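Putative acetamidase/formamidase (Yersinia enterocolitica subsp. palearctica serotype O:3, PDB 5UBU) probably hydrolyses carbon-nitrogen bonds, other than peptide bonds, in linear amides. Local coordinates at residues 104-109 with 239-244; 56-61 with 216-221; 4-9 with 202-207. All blocks are in the same frame, centred on the assembly; numbering follows the deposited sequence.

Interaction 1 of 3, residues 104-109 with 239-244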
# COMPACT_ATOMS: atom_id res chain seq x y z
N VAL B 104 12.36 28.09 8.80
CA VAL B 104 11.37 29.03 8.28
C VAL B 104 10.27 29.25 9.31
O VAL B 104 9.44 28.37 9.54
CB VAL B 104 10.74 28.53 6.97
CG1 VAL B 104 9.74 29.55 6.44
CG2 VAL B 104 11.82 28.25 5.93
N TYR B 105 10.29 30.41 9.95
CA TYR B 105 9.27 30.76 10.93
C TYR B 105 8.20 31.61 10.27
O TYR B 105 8.50 32.67 9.75
CB TYR B 105 9.89 31.49 12.14
CG TYR B 105 8.85 32.08 13.06
CD1 TYR B 105 7.95 31.25 13.72
CD2 TYR B 105 8.78 33.45 13.30
CE1 TYR B 105 6.97 31.78 14.56
CE2 TYR B 105 7.82 33.98 14.16
CZ TYR B 105 6.92 33.14 14.78
OH TYR B 105 5.96 33.63 15.62
N ILE B 106 6.97 31.13 10.26
CA ILE B 106 5.86 31.87 9.66
C ILE B 106 5.28 32.80 10.73
O ILE B 106 4.83 32.34 11.77
CB ILE B 106 4.78 30.92 9.11
CG1 ILE B 106 5.40 29.94 8.10
CG2 ILE B 106 3.66 31.73 8.45
CD1 ILE B 106 4.46 28.86 7.60
N GLU B 107 5.33 34.10 10.48
CA GLU B 107 4.82 35.07 11.45
C GLU B 107 3.33 35.29 11.30
O GLU B 107 2.60 35.29 12.29
CB GLU B 107 5.48 36.44 11.28
CG GLU B 107 6.97 36.50 11.55
CD GLU B 107 7.51 37.91 11.47
OE1 GLU B 107 8.75 38.08 11.53
OE2 GLU B 107 6.69 38.84 11.32
N SER B 108 2.91 35.50 10.05
CA SER B 108 1.53 35.78 9.74
C SER B 108 1.15 35.47 8.30
O SER B 108 2.02 35.38 7.42
CB SER B 108 1.27 37.26 10.01
OG SER B 108 2.15 38.07 9.24
N MSE B 109 -0.15 35.32 8.07
CA MSE B 109 -0.71 35.02 6.76
C MSE B 109 -2.04 35.72 6.66
O MSE B 109 -2.95 35.45 7.45
CB MSE B 109 -0.89 33.51 6.61
CG MSE B 109 0.43 32.78 6.49
SE MSE B 109 0.11 30.87 6.19
CE MSE B 109 -0.65 30.97 4.38
N SER B 239 -2.19 34.97 -0.80
CA SER B 239 -1.89 35.54 0.51
C SER B 239 -0.67 36.43 0.60
O SER B 239 0.15 36.49 -0.31
CB SER B 239 -1.62 34.41 1.51
OG SER B 239 -0.36 33.80 1.25
N ILE B 240 -0.59 37.11 1.75
CA ILE B 240 0.54 37.95 2.11
C ILE B 240 1.12 37.17 3.28
O ILE B 240 0.67 37.30 4.42
CB ILE B 240 0.12 39.37 2.56
CG1 ILE B 240 -0.64 40.09 1.43
CG2 ILE B 240 1.36 40.17 2.95
CD1 ILE B 240 -1.13 41.47 1.78
N THR B 241 2.09 36.31 2.98
CA THR B 241 2.74 35.46 3.98
C THR B 241 4.06 36.08 4.38
O THR B 241 4.92 36.31 3.53
CB THR B 241 2.99 34.05 3.42
OG1 THR B 241 1.74 33.44 3.09
CG2 THR B 241 3.72 33.19 4.43
N THR B 242 4.20 36.37 5.67
CA THR B 242 5.42 36.94 6.21
C THR B 242 6.19 35.86 6.96
O THR B 242 5.65 35.24 7.87
CB THR B 242 5.13 38.14 7.14
OG1 THR B 242 4.47 39.16 6.40
CG2 THR B 242 6.42 38.73 7.71
N ILE B 243 7.44 35.66 6.57
CA ILE B 243 8.30 34.64 7.18
C ILE B 243 9.63 35.21 7.65
O ILE B 243 10.06 36.28 7.20
CB ILE B 243 8.60 33.49 6.19
CG1 ILE B 243 9.34 34.01 4.94
CG2 ILE B 243 7.32 32.80 5.78
CD1 ILE B 243 9.68 32.93 3.94
N LYS B 244 10.27 34.50 8.58
CA LYS B 244 11.59 34.86 9.09
C LYS B 244 12.41 33.61 8.77
O LYS B 244 12.07 32.51 9.21
CB LYS B 244 11.58 35.14 10.61
CG LYS B 244 12.60 36.15 11.11
CD LYS B 244 13.17 35.88 12.51
CE LYS B 244 13.85 37.11 13.11
NZ LYS B 244 14.81 36.74 14.19

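Interaction 2 of 3, residues 56-61 with 216-221. With NA (sodium ion), chain G; NA (sodium ion), chain H.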
# COMPACT_ATOMS: atom_id res chain seq x y z
N VAL B 56 10.88 38.06 5.10
CA VAL B 56 10.42 38.14 3.72
C VAL B 56 8.89 38.19 3.72
O VAL B 56 8.25 37.35 4.35
CB VAL B 56 10.89 36.96 2.86
CG1 VAL B 56 10.43 37.12 1.41
CG2 VAL B 56 12.40 36.84 2.90
N ILE B 57 8.33 39.17 3.03
CA ILE B 57 6.89 39.33 2.91
C ILE B 57 6.56 38.84 1.50
O ILE B 57 6.84 39.53 0.52
CB ILE B 57 6.46 40.81 3.07
CG1 ILE B 57 6.94 41.35 4.43
CG2 ILE B 57 4.95 40.94 2.91
CD1 ILE B 57 6.63 42.82 4.67
N VAL B 58 5.99 37.65 1.42
CA VAL B 58 5.67 37.03 0.13
C VAL B 58 4.22 37.21 -0.32
O VAL B 58 3.30 36.91 0.42
CB VAL B 58 5.92 35.50 0.19
CG1 VAL B 58 5.75 34.89 -1.20
CG2 VAL B 58 7.31 35.20 0.71
N ASP B 59 4.04 37.70 -1.55
CA ASP B 59 2.72 37.86 -2.17
C ASP B 59 2.47 36.59 -2.98
O ASP B 59 2.74 36.54 -4.18
CB ASP B 59 2.68 39.10 -3.08
CG ASP B 59 2.78 40.42 -2.31
OD1 ASP B 59 2.60 40.42 -1.07
OD2 ASP B 59 3.00 41.47 -2.96
N THR B 60 1.96 35.55 -2.33
CA THR B 60 1.71 34.27 -2.99
C THR B 60 0.48 34.26 -3.88
O THR B 60 -0.43 35.07 -3.71
CB THR B 60 1.51 33.12 -1.97
OG1 THR B 60 0.30 33.32 -1.23
CG2 THR B 60 2.68 33.02 -1.01
N ARG B 61 0.47 33.34 -4.84
CA ARG B 61 -0.65 33.13 -5.74
C ARG B 61 -1.34 31.83 -5.34
O ARG B 61 -0.70 30.95 -4.76
CB ARG B 61 -0.19 33.08 -7.20
CG ARG B 61 0.20 34.43 -7.75
CD ARG B 61 0.58 34.34 -9.22
NE ARG B 61 0.82 35.67 -9.78
CZ ARG B 61 1.24 35.92 -11.03
NH1 ARG B 61 1.43 37.17 -11.42
NH2 ARG B 61 1.49 34.92 -11.87
N LEU B 216 15.08 28.34 -1.23
CA LEU B 216 13.78 28.22 -0.57
C LEU B 216 12.64 28.59 -1.50
O LEU B 216 12.67 29.63 -2.16
CB LEU B 216 13.73 29.12 0.67
CG LEU B 216 12.42 29.16 1.48
CD1 LEU B 216 12.07 27.80 2.04
CD2 LEU B 216 12.57 30.19 2.60
N PHE B 217 11.63 27.73 -1.55
CA PHE B 217 10.43 27.94 -2.35
C PHE B 217 9.22 27.93 -1.42
O PHE B 217 9.17 27.16 -0.46
CB PHE B 217 10.25 26.84 -3.39
CG PHE B 217 11.30 26.82 -4.46
CD1 PHE B 217 12.49 26.14 -4.27
CD2 PHE B 217 11.07 27.46 -5.68
CE1 PHE B 217 13.45 26.10 -5.27
CE2 PHE B 217 12.02 27.43 -6.68
CZ PHE B 217 13.21 26.74 -6.49
N ILE B 218 8.23 28.76 -1.72
CA ILE B 218 7.02 28.84 -0.90
C ILE B 218 5.80 29.08 -1.79
O ILE B 218 5.92 29.61 -2.90
CB ILE B 218 7.16 29.92 0.20
CG1 ILE B 218 6.01 29.87 1.20
CG2 ILE B 218 7.30 31.32 -0.41
CD1 ILE B 218 6.17 30.82 2.37
N GLY B 219 4.63 28.66 -1.32
CA GLY B 219 3.39 28.86 -2.08
C GLY B 219 2.23 28.03 -1.58
O GLY B 219 2.32 27.42 -0.53
N ASP B 220 1.14 28.05 -2.35
CA ASP B 220 -0.06 27.27 -2.03
C ASP B 220 -0.58 27.52 -0.61
O ASP B 220 -0.58 26.64 0.24
CB ASP B 220 0.22 25.78 -2.29
CG ASP B 220 -1.00 24.88 -2.10
OD1 ASP B 220 -2.16 25.30 -2.32
OD2 ASP B 220 -0.77 23.71 -1.76
N ALA B 221 -1.01 28.75 -0.35
CA ALA B 221 -1.56 29.10 0.94
C ALA B 221 -2.98 28.53 1.07
O ALA B 221 -3.73 28.51 0.08
CB ALA B 221 -1.59 30.61 1.11
NA NA G . -3.63 23.59 -2.17
NA NA H . -1.22 21.54 -1.82
O HOH W 1 -1.25 31.31 -2.21
O HOH W 2 0.81 28.58 -5.24
O HOH W 3 -2.89 19.51 -3.08

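Interaction 3 of 3, residues 4-9 with 202-207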
# COMPACT_ATOMS: atom_id res chain seq x y z
N MSE B 4 4.74 34.48 22.81
CA MSE B 4 5.89 34.09 21.96
C MSE B 4 7.13 33.86 22.77
O MSE B 4 8.23 34.05 22.30
CB MSE B 4 6.11 35.15 20.87
CG MSE B 4 4.98 35.29 19.86
SE MSE B 4 3.93 33.62 19.66
CE MSE B 4 4.86 32.75 18.17
N LYS B 5 6.94 33.40 24.01
CA LYS B 5 8.03 33.11 24.93
C LYS B 5 8.81 31.83 24.54
O LYS B 5 10.02 31.72 24.71
CB LYS B 5 7.43 32.91 26.33
CG LYS B 5 8.38 32.66 27.50
CD LYS B 5 9.12 33.93 27.95
CE LYS B 5 9.82 33.75 29.28
NZ LYS B 5 10.57 34.98 29.66
N TRP B 6 8.06 30.87 24.00
CA TRP B 6 8.64 29.58 23.63
C TRP B 6 9.76 29.70 22.59
O TRP B 6 10.63 28.84 22.53
CB TRP B 6 7.55 28.60 23.14
CG TRP B 6 6.96 28.98 21.82
CD1 TRP B 6 5.91 29.81 21.60
CD2 TRP B 6 7.41 28.54 20.54
NE1 TRP B 6 5.67 29.92 20.26
CE2 TRP B 6 6.57 29.15 19.58
CE3 TRP B 6 8.43 27.69 20.11
CZ2 TRP B 6 6.72 28.92 18.20
CZ3 TRP B 6 8.58 27.47 18.75
CH2 TRP B 6 7.73 28.09 17.81
N LEU B 7 9.73 30.76 21.77
CA LEU B 7 10.78 30.97 20.76
C LEU B 7 12.19 30.99 21.34
O LEU B 7 13.12 30.52 20.69
CB LEU B 7 10.56 32.27 19.97
CG LEU B 7 9.45 32.33 18.93
CD1 LEU B 7 9.31 33.74 18.38
CD2 LEU B 7 9.73 31.34 17.80
N GLU B 8 12.34 31.53 22.55
CA GLU B 8 13.65 31.59 23.21
C GLU B 8 14.31 30.21 23.32
O GLU B 8 15.53 30.09 23.22
CB GLU B 8 13.51 32.21 24.60
CG GLU B 8 13.01 33.64 24.62
CD GLU B 8 12.82 34.16 26.05
OE1 GLU B 8 12.96 33.38 27.01
OE2 GLU B 8 12.49 35.36 26.20
N GLU B 9 13.49 29.18 23.53
CA GLU B 9 13.96 27.80 23.63
C GLU B 9 13.93 27.05 22.30
O GLU B 9 14.33 25.89 22.25
CB GLU B 9 13.14 27.03 24.70
CG GLU B 9 13.33 27.56 26.13
CD GLU B 9 14.76 27.41 26.66
OE1 GLU B 9 15.14 28.16 27.58
OE2 GLU B 9 15.49 26.53 26.14
N GLY B 202 3.08 30.83 13.73
CA GLY B 202 3.50 30.26 15.00
C GLY B 202 4.26 28.95 14.88
O GLY B 202 4.51 28.30 15.89
N SER B 203 4.63 28.57 13.65
CA SER B 203 5.38 27.33 13.43
C SER B 203 6.72 27.65 12.79
O SER B 203 6.86 28.63 12.08
CB SER B 203 4.61 26.39 12.50
OG SER B 203 4.59 26.85 11.15
N ILE B 204 7.70 26.79 13.06
CA ILE B 204 9.04 26.90 12.50
C ILE B 204 9.29 25.59 11.78
O ILE B 204 9.25 24.55 12.41
CB ILE B 204 10.13 27.07 13.59
CG1 ILE B 204 9.81 28.25 14.51
CG2 ILE B 204 11.50 27.25 12.95
CD1 ILE B 204 10.76 28.39 15.69
N THR B 205 9.52 25.64 10.48
CA THR B 205 9.78 24.43 9.71
C THR B 205 11.28 24.35 9.40
O THR B 205 11.88 25.34 8.97
CB THR B 205 8.96 24.40 8.40
OG1 THR B 205 7.56 24.47 8.70
CG2 THR B 205 9.21 23.12 7.62
N TYR B 206 11.86 23.17 9.63
CA TYR B 206 13.29 22.92 9.39
C TYR B 206 13.44 22.07 8.13
O TYR B 206 12.91 20.97 8.07
CB TYR B 206 13.91 22.23 10.59
CG TYR B 206 13.76 23.04 11.87
CD1 TYR B 206 14.50 24.20 12.06
CD2 TYR B 206 12.89 22.65 12.88
CE1 TYR B 206 14.38 24.96 13.21
CE2 TYR B 206 12.76 23.40 14.04
CZ TYR B 206 13.51 24.56 14.20
OH TYR B 206 13.40 25.31 15.34
N LEU B 207 14.16 22.59 7.14
CA LEU B 207 14.35 21.92 5.85
C LEU B 207 15.84 21.64 5.58
O LEU B 207 16.66 22.54 5.71
CB LEU B 207 13.80 22.80 4.73
CG LEU B 207 12.29 23.10 4.81
CD1 LEU B 207 11.89 24.20 3.83
CD2 LEU B 207 11.48 21.83 4.55

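Interaction 1 of 3, residues 104-109 with 239-244
Ser239 lies beside the end of the selenomethionine Met109, with Ser239 OG 4.2 Å from Met109 CE. This hydroxyl is also hydrogen-bonded to Thr241 OG1, at 2.8 Å, and to Thr60 OG1. Ile240 meets Met109 through its backbone: Ile240 O accepts a CA-H...O contact from Met109 CA. The end of its side chain leads away from segment 104-109 and touches Ile57 and Arg112. Thr241 and Met109 form an antiparallel non-hydrogen-bonded pair. Their side chains lie side by side and point the same way. Met109 is bent at chi3 (69°), which turns CE back to within 3.7 Å of Thr241 OG1. Thr242 faces two residues, Glu107 and Ser108, and this makes a classic beta bulge between strands 101-111 and 239-248 of the large mixed sheet. Both backbone groups of Thr242 are used there. Thr242 N donates to Ser108 O (3.0 Å, 167° at the hydrogen), and Thr242 O accepts from Glu107 N (2.9 Å). The methyl Thr242 CG2 lies 3.6 Å from Glu107 OE2. The carboxylate has its salt bridge elsewhere, from Glu107 OE1 to Arg55. Ile243 pairs with Ile106 on the face that also holds Met109 and Thr241. Its CG2 packs against Ile106 CG1 and, at 4.1 Å, against Val104 CG1. Lys244 closes a hydrogen-bonded pair with Tyr105: Lys244 N donates to Tyr105 O at 2.8 Å, and Tyr105 N donates back to Lys244 O, nearly straight at 168°. Lys244 CB sits at the edge of the Tyr105 ring, near its plane.

Interaction 2 of 3, residues 56-61 with 216-221
Val58 and Ile218 make the apolar part of this contact. The single methyl Ile218 CG2 meets both branches of Val58, lying 4.0 Å from Val58 CG1 and equally far from Val58 CG2. Further along, the hydroxyl Thr60 OG1 faces the methyl Ala221 CB at 4.0 Å. No direct hydrogen bond joins the two segments; water does that work. One water sits 2.7 Å from Thr60 OG1 and accepts from Ala221 N at 3.2 Å. It also reaches Arg61 O, in a bond that is weak. A second water accepts from Asp220 N at 3.0 Å and lies near Arg61 O, to which it may donate. The carbonyl of Arg61 thus faces the backbone N-H groups of Asp220 and Ala221 through two waters.

Val58 and Thr60 point toward strand 214-222, whereas Asp220 points away from segment 56-61. Its CG is anti to the backbone N (chi1 -175°), and its carboxylate bridges the two sodium ions. Asp220 OD1 binds one sodium at 2.3 Å, and Asp220 OD2 binds the other at 2.2 Å. Asp220 OD2 also makes a longer bond to the first. His222 and Glu236 complete the protein ligands of the first ion, Asn193 and Asp195 those of the second.

Thr60 OG1 has a second partner in Ser239, and the Arg61 guanidinium forms salt bridges with Glu30 and Glu65. Ile218 also packs on Ile170. The contact packs strands of two different sheets against each other, and strand 214-222 carries the bridging carboxylate of a two-metal site.

Interaction 3 of 3, residues 4-9 with 202-207
Trp6 carries most of this contact, reaching Gly202 and Ile204 with the six-membered part of its indole. Its CB already points toward segment 202-207. CG stands between the backbone N and the carbonyl carbon (chi1 69°), and the ring plane is turned about square to the CA-CB-CG plane (chi2 -88°). The five-membered part comes first and makes no close approach to segment 202-207. The far ring atoms do the touching. CZ2 comes to 3.3 Å from Gly202 O, approached obliquely, with no hydrogen bond between them. CH2 is next to CZ2 and lies 3.7 Å from Ile204 CD1. CZ3 is a little further from the same methyl, at 3.9 Å. The side chains of Trp6 and Ile204 slide past each other in opposite directions, and Ile204 CG1 too comes within 3.9 Å of Trp6 CH2.

Segment 4-9 is a turn-like piece before helix 11-15, with helical backbone angles at 5-8. It packs on Gly202 and Ile204; strand 203-208 runs between strands 101-111 and 257-260 in the large sheet. Glu8 N donates to Lys5 O and Glu9 N to Trp6 O, both backbone bonds from residue i+3 to residue i, as in a tight turn.

One methyl of Leu7, CD2, sits over one face of the indole, 3.8 Å above its plane and offset toward the rim. The same methyl is 3.8 Å from Ile204 CD1, so Ile204 CD1 meets both Trp6 and Leu7. The indole also touches Ala261 and Lys327. Ile204 also touches Tyr105, Ser10 and Met12. The selenomethionine Met4 approaches Gly202 CA with its CE, 4.3 Å away, but this residue is poorly ordered.

In the large sheet strand 239-248 lies between strand 101-111, its partner in interaction 1, and strand 55-59 of interaction 2. Thr241 O and Val58 N are 2.7 Å apart, a probable hydrogen bond. Strand 101-111 likewise joins interactions 1 and 3: Val104 N lies 2.8 Å from Thr205 O, and Ile106 O lies 3.0 Å from Gly202 N. Interactions 2 and 3 are further apart, about 19 Å between centres, but Leu216 CD1 and Leu207 CD1 pack at 4.0 Å. The sodium ions are bound in interaction 2. In interaction 1 the Met109 side chain is about 10 Å from a sodium ion. Interaction 3 is at the surface.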